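Local coordinates for protein putative NADPH:quinone oxidoreductase (Ralstonia eutropha, PDB 3IUP) that binds NADPH and probably catalyses the NADPH-dependent reduction of quinones, at residues G16-S21 with L51-A56; G116-A121 with L139-G144. All blocks are in the same frame, centred on the assembly; numbering follows the deposited sequence.

Contact 1: G16-S21 with L51-A56; sequences GELELS and LLFGAA
Leu20 and Leu18 reach from strand 17-26 onto the C-terminal end of helix 46-53, and no hydrogen bond crosses between the segments. Leu20 can be followed outward. Its CB carries CG beside the backbone N and anti to the carbonyl carbon (chi1 -62°), and both methyls then meet the helix end. Leu20 CG lies 4.2 Å from Leu52 O. Leu20 CD1 comes to the edge of the Phe53 ring, near its plane, with CE1 of Phe53 at 3.6 Å. CD2 of Leu20 sits 3.1 Å from Leu52 O, a tight approach of a methyl to a carbonyl oxygen. The same CD2 of Leu20 meets CD1 of Leu52 at 3.8 Å. The Leu20 side chain crosses those of Leu52 and Phe53 at about a right angle.

This contact joins the antiparallel sheet that holds strands 4-12, 17-26 and 70-75 to helix 46-53. The helix belongs to the GroES-like region. That region, paired with a parallel sheet of Rossmann type, is consistent with the medium-chain dehydrogenase/reductase family. The helix ends with Phe53, and Gly54, with positive phi, is the first residue to leave it. A type II' turn runs from Phe53 to Ala56, and Ala56 N hydrogen-bonds to Phe53 O and closes it.

Leu18 packs on this turn. Leu18 CD2 lies 3.6 Å from Phe53 O and 3.8 Å from Ala56 CB. The same methyl also stands at the Phe53 ring edge, whereas Leu18 CD1 approaches Leu52 O. Leu52 CG lies over one face of the Phe53 ring, 3.8 Å above the plane and offset toward the rim. Leu52 O is hydrogen-bonded by Ser10 OG from strand 4-12. Met58 touches both Leu18 and Phe53. The Phe53 side chain is about 12 Å from the bound NADPH.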
ATOM      1  N   GLY A  16      31.679  -8.226  10.006  1.00 27.45           N
ATOM      2  CA  GLY A  16      31.139  -6.866   9.856  1.00 27.11           C
ATOM      3  C   GLY A  16      31.867  -6.073   8.782  1.00 26.88           C
ATOM      4  O   GLY A  16      31.613  -4.883   8.609  1.00 28.81           O
ATOM      5  N   GLU A  17      32.769  -6.723   8.052  1.00 26.21           N
ATOM      6  CA  GLU A  17      33.568  -6.064   7.039  1.00 25.78           C
ATOM      7  C   GLU A  17      33.035  -6.376   5.636  1.00 24.58           C
ATOM      8  O   GLU A  17      32.786  -7.502   5.319  1.00 24.88           O
ATOM      9  CB  GLU A  17      35.008  -6.513   7.135  1.00 26.62           C
ATOM     10  CG  GLU A  17      35.919  -6.041   5.992  1.00 31.49           C
ATOM     11  CD  GLU A  17      37.363  -6.554   6.083  1.00 37.36           C
ATOM     12  OE1 GLU A  17      38.115  -6.004   6.912  1.00 41.69           O
ATOM     13  OE2 GLU A  17      37.778  -7.471   5.306  1.00 40.34           O
ATOM     14  N   LEU A  18      32.903  -5.339   4.821  1.00 22.80           N
ATOM     15  CA  LEU A  18      32.753  -5.443   3.371  1.00 21.88           C
ATOM     16  C   LEU A  18      34.145  -5.440   2.750  1.00 20.94           C
ATOM     17  O   LEU A  18      34.939  -4.601   3.072  1.00 20.79           O
ATOM     18  CB  LEU A  18      31.944  -4.252   2.831  1.00 20.15           C
ATOM     19  CG  LEU A  18      31.934  -4.112   1.302  1.00 24.09           C
ATOM     20  CD1 LEU A  18      31.160  -5.249   0.642  1.00 25.35           C
ATOM     21  CD2 LEU A  18      31.396  -2.768   0.810  1.00 21.93           C
ATOM     22  N   GLU A  19      34.456  -6.431   1.914  1.00 20.30           N
ATOM     23  CA  GLU A  19      35.617  -6.431   1.030  1.00 19.63           C
ATOM     24  C   GLU A  19      35.186  -6.507  -0.451  1.00 20.39           C
ATOM     25  O   GLU A  19      34.462  -7.436  -0.874  1.00 19.71           O
ATOM     26  CB  GLU A  19      36.587  -7.578   1.349  1.00 20.89           C
ATOM     27  CG  GLU A  19      37.822  -7.589   0.438  1.00 21.07           C
ATOM     28  CD  GLU A  19      38.788  -8.763   0.644  1.00 29.08           C
ATOM     29  OE1 GLU A  19      38.602  -9.571   1.578  1.00 36.52           O
ATOM     30  OE2 GLU A  19      39.755  -8.895  -0.124  1.00 28.78           O
ATOM     31  N   LEU A  20      35.674  -5.547  -1.231  1.00 19.24           N
ATOM     32  CA  LEU A  20      35.487  -5.464  -2.659  1.00 20.32           C
ATOM     33  C   LEU A  20      36.796  -5.760  -3.299  1.00 19.82           C
ATOM     34  O   LEU A  20      37.831  -5.205  -2.902  1.00 21.01           O
ATOM     35  CB  LEU A  20      35.051  -4.044  -3.102  1.00 20.18           C
ATOM     36  CG  LEU A  20      33.729  -3.591  -2.542  1.00 23.97           C
ATOM     37  CD1 LEU A  20      33.399  -2.140  -2.954  1.00 25.62           C
ATOM     38  CD2 LEU A  20      32.629  -4.508  -3.028  1.00 26.50           C
ATOM     39  N   SER A  21      36.781  -6.605  -4.331  1.00 19.97           N
ATOM     40  CA  SER A  21      38.005  -7.037  -4.988  1.00 19.84           C
ATOM     41  C   SER A  21      37.731  -7.471  -6.414  1.00 19.10           C
ATOM     42  O   SER A  21      36.583  -7.627  -6.790  1.00 18.45           O
ATOM     43  CB  SER A  21      38.678  -8.199  -4.196  1.00 21.31           C
ATOM     44  OG  SER A  21      37.852  -9.339  -4.221  1.00 24.24           O
ATOM     45  N   LEU A  51      23.918  -3.983  -4.195  1.00 20.74           N
ATOM     46  CA  LEU A  51      24.640  -5.257  -4.017  1.00 20.28           C
ATOM     47  C   LEU A  51      26.123  -5.032  -3.820  1.00 20.14           C
ATOM     48  O   LEU A  51      26.770  -5.655  -2.965  1.00 19.54           O
ATOM     49  CB  LEU A  51      24.369  -6.161  -5.218  1.00 19.53           C
ATOM     50  CG  LEU A  51      24.987  -7.545  -5.119  1.00 21.98           C
ATOM     51  CD1 LEU A  51      24.442  -8.317  -3.878  1.00 23.34           C
ATOM     52  CD2 LEU A  51      24.725  -8.291  -6.453  1.00 20.85           C
ATOM     53  N   LEU A  52      26.672  -4.101  -4.573  1.00 19.51           N
ATOM     54  CA  LEU A  52      28.085  -3.817  -4.527  1.00 19.38           C
ATOM     55  C   LEU A  52      28.568  -3.435  -3.110  1.00 19.64           C
ATOM     56  O   LEU A  52      29.567  -3.958  -2.607  1.00 19.65           O
ATOM     57  CB  LEU A  52      28.393  -2.721  -5.541  1.00 19.57           C
ATOM     58  CG  LEU A  52      29.828  -2.272  -5.737  1.00 19.57           C
ATOM     59  CD1 LEU A  52      30.743  -3.470  -6.198  1.00 20.56           C
ATOM     60  CD2 LEU A  52      29.814  -1.086  -6.774  1.00 19.87           C
ATOM     61  N   PHE A  53      27.841  -2.533  -2.471  1.00 20.85           N
ATOM     62  CA  PHE A  53      28.261  -1.987  -1.183  1.00 21.36           C
ATOM     63  C   PHE A  53      27.472  -2.550  -0.028  1.00 22.24           C
ATOM     64  O   PHE A  53      27.836  -2.342   1.118  1.00 23.31           O
ATOM     65  CB  PHE A  53      28.125  -0.454  -1.193  1.00 21.15           C
ATOM     66  CG  PHE A  53      28.902   0.201  -2.286  1.00 20.70           C
ATOM     67  CD1 PHE A  53      30.237  -0.056  -2.434  1.00 20.55           C
ATOM     68  CD2 PHE A  53      28.289   1.136  -3.149  1.00 21.52           C
ATOM     69  CE1 PHE A  53      30.972   0.540  -3.443  1.00 24.25           C
ATOM     70  CE2 PHE A  53      29.026   1.744  -4.158  1.00 23.20           C
ATOM     71  CZ  PHE A  53      30.354   1.453  -4.294  1.00 22.28           C
ATOM     72  N   GLY A  54      26.365  -3.200  -0.318  1.00 23.55           N
ATOM     73  CA  GLY A  54      25.502  -3.718   0.739  1.00 24.65           C
ATOM     74  C   GLY A  54      25.073  -2.605   1.691  1.00 26.12           C
ATOM     75  O   GLY A  54      24.911  -1.444   1.295  1.00 26.14           O
ATOM     76  N   ALA A  55      24.923  -2.961   2.961  1.00 27.15           N
ATOM     77  CA  ALA A  55      24.613  -1.988   4.017  1.00 26.88           C
ATOM     78  C   ALA A  55      25.867  -1.368   4.579  1.00 26.80           C
ATOM     79  O   ALA A  55      25.825  -0.819   5.687  1.00 27.91           O
ATOM     80  CB  ALA A  55      23.801  -2.680   5.139  1.00 26.61           C
ATOM     81  N   ALA A  56      27.000  -1.419   3.868  1.00 26.15           N
ATOM     82  CA  ALA A  56      28.222  -0.835   4.387  1.00 25.95           C
ATOM     83  C   ALA A  56      28.045   0.680   4.520  1.00 27.74           C
ATOM     84  O   ALA A  56      27.338   1.324   3.731  1.00 28.01           O
ATOM     85  CB  ALA A  56      29.410  -1.109   3.539  1.00 25.84           C
TER

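Contact 2: G116-A121 with L139-G144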
ATOM      1  N   GLY A 116      29.850 -14.285 -32.784  1.00 20.59           N
ATOM      2  CA  GLY A 116      30.328 -13.029 -33.326  1.00 20.32           C
ATOM      3  C   GLY A 116      29.385 -11.865 -33.215  1.00 21.18           C
ATOM      4  O   GLY A 116      29.781 -10.745 -33.537  1.00 22.65           O
ATOM      5  N   LYS A 117      28.180 -12.091 -32.695  1.00 20.98           N
ATOM      6  CA  LYS A 117      27.204 -11.034 -32.544  1.00 20.66           C
ATOM      7  C   LYS A 117      27.458 -10.186 -31.299  1.00 21.14           C
ATOM      8  O   LYS A 117      28.023 -10.636 -30.309  1.00 20.20           O
ATOM      9  CB  LYS A 117      25.807 -11.623 -32.499  1.00 21.55           C
ATOM     10  CG  LYS A 117      25.453 -12.449 -33.759  1.00 23.85           C
ATOM     11  CD  LYS A 117      24.404 -11.815 -34.568  1.00 28.60           C
ATOM     12  CE  LYS A 117      23.975 -12.713 -35.725  1.00 31.91           C
ATOM     13  NZ  LYS A 117      25.057 -12.766 -36.720  1.00 33.23           N
ATOM     14  N   THR A 118      27.002  -8.948 -31.403  1.00 20.94           N
ATOM     15  CA  THR A 118      26.915  -8.041 -30.280  1.00 19.88           C
ATOM     16  C   THR A 118      25.565  -8.249 -29.639  1.00 20.24           C
ATOM     17  O   THR A 118      24.505  -8.090 -30.289  1.00 20.82           O
ATOM     18  CB  THR A 118      27.135  -6.574 -30.728  1.00 19.96           C
ATOM     19  OG1 THR A 118      28.443  -6.486 -31.284  1.00 22.40           O
ATOM     20  CG2 THR A 118      27.051  -5.616 -29.515  1.00 20.51           C
ATOM     21  N   VAL A 119      25.621  -8.603 -28.355  1.00 19.03           N
ATOM     22  CA  VAL A 119      24.460  -8.960 -27.560  1.00 18.81           C
ATOM     23  C   VAL A 119      24.415  -8.210 -26.232  1.00 19.40           C
ATOM     24  O   VAL A 119      25.430  -7.742 -25.747  1.00 17.58           O
ATOM     25  CB  VAL A 119      24.429 -10.494 -27.271  1.00 18.49           C
ATOM     26  CG1 VAL A 119      24.394 -11.287 -28.612  1.00 18.45           C
ATOM     27  CG2 VAL A 119      25.566 -10.955 -26.349  1.00 19.86           C
ATOM     28  N   ALA A 120      23.208  -8.134 -25.669  1.00 19.32           N
ATOM     29  CA  ALA A 120      22.978  -7.701 -24.278  1.00 19.29           C
ATOM     30  C   ALA A 120      22.388  -8.870 -23.514  1.00 20.48           C
ATOM     31  O   ALA A 120      21.679  -9.722 -24.082  1.00 19.79           O
ATOM     32  CB  ALA A 120      22.023  -6.472 -24.221  1.00 18.22           C
ATOM     33  N   ALA A 121      22.653  -8.921 -22.226  1.00 20.65           N
ATOM     34  CA  ALA A 121      22.049  -9.953 -21.343  1.00 22.36           C
ATOM     35  C   ALA A 121      21.806  -9.384 -19.988  1.00 22.38           C
ATOM     36  O   ALA A 121      22.568  -8.511 -19.555  1.00 20.77           O
ATOM     37  CB  ALA A 121      22.960 -11.164 -21.237  1.00 23.44           C
ATOM     38  N   LEU A 139      20.035 -10.972 -25.865  1.00 24.04           N
ATOM     39  CA  LEU A 139      19.268 -10.133 -26.777  1.00 24.00           C
ATOM     40  C   LEU A 139      20.225  -9.653 -27.854  1.00 23.80           C
ATOM     41  O   LEU A 139      21.174  -8.923 -27.559  1.00 22.76           O
ATOM     42  CB  LEU A 139      18.709  -8.928 -26.019  1.00 23.89           C
ATOM     43  CG  LEU A 139      17.734  -7.973 -26.691  1.00 25.87           C
ATOM     44  CD1 LEU A 139      16.521  -8.736 -27.233  1.00 29.71           C
ATOM     45  CD2 LEU A 139      17.316  -6.949 -25.634  1.00 29.32           C
ATOM     46  N   VAL A 140      19.976 -10.035 -29.104  1.00 23.51           N
ATOM     47  CA  VAL A 140      20.813  -9.586 -30.227  1.00 24.55           C
ATOM     48  C   VAL A 140      20.544  -8.107 -30.533  1.00 24.75           C
ATOM     49  O   VAL A 140      19.382  -7.691 -30.712  1.00 25.35           O
ATOM     50  CB  VAL A 140      20.602 -10.460 -31.509  1.00 25.59           C
ATOM     51  CG1 VAL A 140      21.465  -9.944 -32.646  1.00 25.08           C
ATOM     52  CG2 VAL A 140      20.945 -11.921 -31.223  1.00 25.52           C
ATOM     53  N   LEU A 141      21.604  -7.305 -30.544  1.00 23.74           N
ATOM     54  CA  LEU A 141      21.464  -5.872 -30.699  1.00 24.77           C
ATOM     55  C   LEU A 141      21.335  -5.519 -32.187  1.00 25.84           C
ATOM     56  O   LEU A 141      21.843  -6.231 -33.039  1.00 24.70           O
ATOM     57  CB  LEU A 141      22.648  -5.134 -30.061  1.00 24.61           C
ATOM     58  CG  LEU A 141      22.660  -5.146 -28.514  1.00 25.29           C
ATOM     59  CD1 LEU A 141      23.887  -4.420 -28.017  1.00 25.16           C
ATOM     60  CD2 LEU A 141      21.332  -4.559 -27.917  1.00 23.93           C
ATOM     61  N   PRO A 142      20.670  -4.407 -32.497  1.00 26.76           N
ATOM     62  CA  PRO A 142      20.524  -4.046 -33.905  1.00 27.46           C
ATOM     63  C   PRO A 142      21.823  -3.595 -34.573  1.00 28.08           C
ATOM     64  O   PRO A 142      22.784  -3.251 -33.911  1.00 28.04           O
ATOM     65  CB  PRO A 142      19.517  -2.886 -33.862  1.00 26.95           C
ATOM     66  CG  PRO A 142      19.568  -2.334 -32.506  1.00 27.83           C
ATOM     67  CD  PRO A 142      20.213  -3.339 -31.592  1.00 26.94           C
ATOM     68  N   GLU A 143      21.826  -3.591 -35.904  1.00 29.62           N
ATOM     69  CA  GLU A 143      22.992  -3.199 -36.683  1.00 30.88           C
ATOM     70  C   GLU A 143      23.414  -1.802 -36.283  1.00 31.51           C
ATOM     71  O   GLU A 143      22.578  -0.920 -36.070  1.00 31.17           O
ATOM     72  CB  GLU A 143      22.696  -3.238 -38.199  1.00 32.52           C
ATOM     73  CG  GLU A 143      23.923  -3.661 -39.002  1.00 35.05           C
ATOM     74  CD  GLU A 143      24.182  -5.162 -38.902  1.00 40.38           C
ATOM     75  OE1 GLU A 143      23.266  -5.930 -39.278  1.00 45.08           O
ATOM     76  OE2 GLU A 143      25.286  -5.586 -38.457  1.00 43.89           O
ATOM     77  N   GLY A 144      24.719  -1.616 -36.131  1.00 31.94           N
ATOM     78  CA  GLY A 144      25.252  -0.313 -35.773  1.00 31.91           C
ATOM     79  C   GLY A 144      25.143   0.021 -34.294  1.00 31.50           C
ATOM     80  O   GLY A 144      25.486   1.136 -33.897  1.00 33.20           O
TER
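Three backbone hydrogen bonds tie Ala120 and Thr118 to Leu139 and Leu141. Leu139 N gives a nearly straight bond to Ala120 O (2.7 Å, 178° at the hydrogen). Ala120 N returns one to Leu139 O at 2.9 Å, and Leu141 N bonds to Thr118 O at 3.0 Å. Val119 and Val140 form the non-hydrogen-bonded pair between them. There the Val119 CA also makes a CA-H...O contact with Leu139 O at 3.3 Å.

The side chains add apolar contacts. Thr118 CG2 meets Leu141 CD1 at 3.7 Å. With Thr118 OG1 beside the backbone N (chi1 -61°), CG2 is the branch that turns to Leu141. Leu141 CD2 lies 4.2 Å from Ala120 CB. Near the solvent, Lys117 lays its CD against Val140 CG1 at 4.0 Å.

Further out, Phe154 touches both Ala120 and Leu139, and Val331 of helix 320-332 packs on Leu139. On its other edge, strand 118-121 bonds to strand 98-105 through Val119 with Gly100 and Ala121 with Gly98. Strand 118-121 is thus an inner strand, antiparallel to both neighbours, of the mixed sheet of the GroES-like domain, as in medium-chain dehydrogenases/reductases.

Contact 1 is buried and contact 2 only partly so, with Lys117 and Val140 exposed. Their centres lie about 20 and 21 Å from the centre of the chain. The two centres are 32 Å apart, the nearest atoms about 13 Å apart, and the contacts do not touch. They share no strand or helix. Contact 1 sets a strand of one sheet against the end of a helix; contact 2 pairs two strands of another sheet. The chemistry differs accordingly. The strand-to-helix contact is held by leucine methyls, a ring and an alanine. The strand pair is held by backbone bonds, with side chains adding apolar contacts.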